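Local structure of UPF0311 protein RPA1785 (Rhodopseudomonas palustris, 3C5O) at the interface of chains A and B and the interface of chains A and C. The protein is a conserved protein of unknown function that folds as a beta-barrel and belongs to the UPF0311 (DUF3237) family. Numbering follows the deposited sequence. Chains: chain A/B/C, UPF0311 protein RPA1785.

Contact 1: the interface of chains A and B. Residues chain A 71, 73; chain B 71, 73.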
loop_
_atom_site.group_PDB
_atom_site.type_symbol
_atom_site.label_atom_id
_atom_site.label_comp_id
_atom_site.label_asym_id
_atom_site.label_seq_id
_atom_site.Cartn_x
_atom_site.Cartn_y
_atom_site.Cartn_z
ATOM N N GLU A 71 -0.520 11.607 1.591
ATOM C CA GLU A 71 -0.707 10.350 2.297
ATOM C C GLU A 71 -0.413 10.581 3.781
ATOM O O GLU A 71 0.700 10.433 4.226
ATOM C CB GLU A 71 0.231 9.301 1.713
ATOM C CG GLU A 71 -0.128 7.880 2.043
ATOM C CD GLU A 71 0.426 6.899 1.006
ATOM O OE1 GLU A 71 1.210 6.005 1.401
ATOM O OE2 GLU A 71 0.077 7.033 -0.206
ATOM N N LYS A 73 -0.877 9.834 7.779
ATOM C CA LYS A 73 -1.259 8.810 8.740
ATOM C C LYS A 73 -1.138 9.394 10.134
ATOM O O LYS A 73 -0.053 9.789 10.550
ATOM C CB LYS A 73 -0.401 7.557 8.586
ATOM C CG LYS A 73 -0.624 6.869 7.268
ATOM C CD LYS A 73 0.451 5.857 6.948
ATOM C CE LYS A 73 0.034 5.090 5.701
ATOM N NZ LYS A 73 0.241 3.618 5.822
ATOM N N GLU B 71 4.888 -1.272 10.586
ATOM C CA GLU B 71 4.813 -0.403 9.417
ATOM C C GLU B 71 5.202 0.972 9.894
ATOM O O GLU B 71 4.362 1.749 10.289
ATOM C CB GLU B 71 3.401 -0.445 8.842
ATOM C CG GLU B 71 3.166 0.351 7.599
ATOM C CD GLU B 71 1.976 -0.199 6.833
ATOM O OE1 GLU B 71 0.800 -0.092 7.324
ATOM O OE2 GLU B 71 2.237 -0.790 5.759
ATOM N N LYS B 73 7.069 4.717 9.450
ATOM C CA LYS B 73 7.417 5.729 8.482
ATOM C C LYS B 73 8.033 6.887 9.229
ATOM O O LYS B 73 7.441 7.442 10.134
ATOM C CB LYS B 73 6.189 6.167 7.702
ATOM C CG LYS B 73 5.607 5.055 6.857
ATOM C CD LYS B 73 4.374 5.467 6.088
ATOM C CE LYS B 73 3.785 4.205 5.430
ATOM N NZ LYS B 73 2.867 4.514 4.302
#
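A:Glu71 and A:Lys73 face B:Glu71 and B:Lys73 from the same strand of each copy, 68-78, whose backbone is extended at A:Lys73 (phi -126°, psi 117°), and the CA atoms of A:Lys73 and B:Lys73 stand 9.2 Å apart, so that long side chains must bridge the gap. The lysines do most of this bridging. They cross at about a right angle, and their methylene ends touch, with CE of A:Lys73 3.9 Å from CE of B:Lys73. Beyond these carbons the two amino groups converge, NZ of A:Lys73 lying 3.2 Å from NZ of B:Lys73. Two ammonium groups at this separation would be expected to repel, and the coordinates do not show whether either has lost a proton; neighbouring carboxylates probably offset part of the cost. One is A:Glu71, whose OE1 forms a salt bridge with NZ of B:Lys73 at 3.7 Å, the two side chains again crossing nearly perpendicularly. The reciprocal pair is looser: OE1 of B:Glu71 is 4.0 Å from NZ of A:Lys73, near enough for attraction but not a direct contact. The lysine ends also differ, since A:Lys73 bends at its last torsion (chi4 -135°) whereas B:Lys73 remains extended; the two-fold relation is therefore only approximate at the tips. Each amino group lies nearer the opposite chain's glutamate than its own: NZ of A:Lys73 is 5.1 Å from OE1 of A:Glu71, and NZ of B:Lys73 is 5.5 Å from OE2 of B:Glu71. With an alanine in place of A:Lys73, B:Lys73 would probably lose the methylenes it packs across, leaving its end freer to turn, and B:Glu71 would lose its nearby positive charge. This patch brings equivalent residues of two copies together, as expected close to a two-fold axis, and supplies a small, charged part of the A-B interface, which may help align the two strands in a dimer.

Contact 2: the interface of chains A and C. Residues chain A 9, 116, 137, 139; chain C 7, 135, 137, 154.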
loop_
_atom_site.group_PDB
_atom_site.type_symbol
_atom_site.label_atom_id
_atom_site.label_comp_id
_atom_site.label_asym_id
_atom_site.label_seq_id
_atom_site.Cartn_x
_atom_site.Cartn_y
_atom_site.Cartn_z
ATOM N N THR A 9 -23.997 11.958 -0.498
ATOM C CA THR A 9 -22.995 12.077 0.557
ATOM C C THR A 9 -23.555 12.943 1.658
ATOM O O THR A 9 -24.503 13.661 1.434
ATOM C CB THR A 9 -21.652 12.744 0.062
ATOM O OG1 THR A 9 -21.929 14.069 -0.418
ATOM C CG2 THR A 9 -20.994 11.915 -1.017
ATOM N N ARG A 116 -8.894 17.307 -2.455
ATOM C CA ARG A 116 -9.870 16.312 -2.053
ATOM C C ARG A 116 -9.104 15.056 -1.707
ATOM O O ARG A 116 -8.054 14.785 -2.278
ATOM C CB ARG A 116 -10.933 16.042 -3.143
ATOM C CG ARG A 116 -11.575 17.284 -3.803
ATOM C CD ARG A 116 -12.678 17.996 -2.997
ATOM N NE ARG A 116 -13.174 19.161 -3.754
ATOM C CZ ARG A 116 -12.672 20.395 -3.700
ATOM N NH1 ARG A 116 -11.659 20.689 -2.910
ATOM N NH2 ARG A 116 -13.205 21.359 -4.421
ATOM N N VAL A 137 -15.129 10.858 1.843
ATOM C CA VAL A 137 -14.375 11.752 0.981
ATOM C C VAL A 137 -14.110 13.006 1.807
ATOM O O VAL A 137 -15.012 13.491 2.497
ATOM C CB VAL A 137 -15.195 12.159 -0.256
ATOM C CG1 VAL A 137 -14.412 13.125 -1.120
ATOM C CG2 VAL A 137 -15.593 10.958 -1.087
ATOM N N SER A 139 -12.866 17.136 1.744
ATOM C CA SER A 139 -12.627 18.350 0.976
ATOM C C SER A 139 -11.833 19.242 1.901
ATOM O O SER A 139 -12.309 19.594 2.982
ATOM C CB SER A 139 -13.940 19.026 0.576
ATOM O OG SER A 139 -13.719 20.140 -0.264
ATOM N N LEU C 7 -20.356 19.004 -0.528
ATOM C CA LEU C 7 -19.525 18.276 -1.499
ATOM C C LEU C 7 -20.310 18.040 -2.774
ATOM O O LEU C 7 -21.449 17.588 -2.735
ATOM C CB LEU C 7 -19.037 16.938 -0.935
ATOM C CG LEU C 7 -17.943 16.223 -1.752
ATOM C CD1 LEU C 7 -16.550 16.789 -1.444
ATOM C CD2 LEU C 7 -18.001 14.710 -1.500
ATOM N N LEU C 135 -10.212 13.123 -7.893
ATOM C CA LEU C 135 -10.603 11.952 -7.141
ATOM C C LEU C 135 -11.954 11.448 -7.658
ATOM O O LEU C 135 -12.777 12.230 -8.100
ATOM C CB LEU C 135 -10.793 12.369 -5.699
ATOM C CG LEU C 135 -10.119 11.536 -4.639
ATOM C CD1 LEU C 135 -8.754 12.133 -4.492
ATOM C CD2 LEU C 135 -10.943 11.709 -3.394
ATOM N N VAL C 137 -15.288 8.565 -6.873
ATOM C CA VAL C 137 -15.958 7.585 -6.064
ATOM C C VAL C 137 -16.806 6.723 -7.001
ATOM O O VAL C 137 -17.521 7.250 -7.843
ATOM C CB VAL C 137 -16.910 8.251 -5.032
ATOM C CG1 VAL C 137 -17.687 7.183 -4.252
ATOM C CG2 VAL C 137 -16.111 9.112 -4.066
ATOM N N VAL C 154 -15.276 13.570 -8.168
ATOM C CA VAL C 154 -15.388 14.469 -7.036
ATOM C C VAL C 154 -14.936 15.853 -7.467
ATOM O O VAL C 154 -13.834 16.038 -7.972
ATOM C CB VAL C 154 -14.619 13.987 -5.802
ATOM C CG1 VAL C 154 -14.756 15.019 -4.672
ATOM C CG2 VAL C 154 -15.118 12.608 -5.370
HETATM O O HOH W 1 -22.453 14.958 -2.675
#
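C:Leu7 reaches from the segment ahead of the first strand of its chain onto A:Thr9, A:Val137 and A:Ser139. Its CB passes 4.1 Å from OG1 of A:Thr9, the two side chains crossing at about a right angle. CG, anti to the backbone N (chi1 -169°), carries the branch onward and forks it between two chain A residues. CD1 takes the serine side, 4.0 Å from CB of A:Ser139. CD2 turns to the valine, 3.9 Å from CG1 of A:Val137, and also approaches the methyl of A:Thr9. The fork thus places one methyl on each of two residues of strand 136-142.

A:Val137 is gripped by both its branches. While CG1 meets C:Leu7 and C:Val154, CG2 points to its own counterpart, 3.5 Å from CG2 of C:Val137; this self-pairing is the evidence that the patch lies near the two-fold axis. A:Arg116 contributes its aliphatic stem, with CD 4.0 Å from CG1 of C:Val154, while its guanidinium continues toward A:Ser139, whose hydroxyl OG lies over one face, displaced toward the rim. At the backbone of A:Arg116, the carbonyl O lies 3.5 Å from CD1 of C:Leu135. A polar link borders this apolar patch: a water stands 2.5 Å from the hydroxyl OG1 of A:Thr9 and 2.8 Å from the carbonyl O of C:Leu7.

The C-alpha centres of contact 1 and contact 2 are about 22 Å apart, and the two share chain A but no residue or strand. Contact 1 draws on strand 68-78 of both partners, whereas contact 2 uses strands 9-19, 114-122 and 136-142 of chain A against the N-terminal segment, C:Leu135 and strands 136-142 and 146-154 of chain C. In this assembly the two patches lie on separate strands of chain A, one charged and the other mainly apolar. Because both interfaces are two-fold symmetric, their combination could build the four-copy deposited assembly, although the structure alone does not show that this tetramer forms in solution.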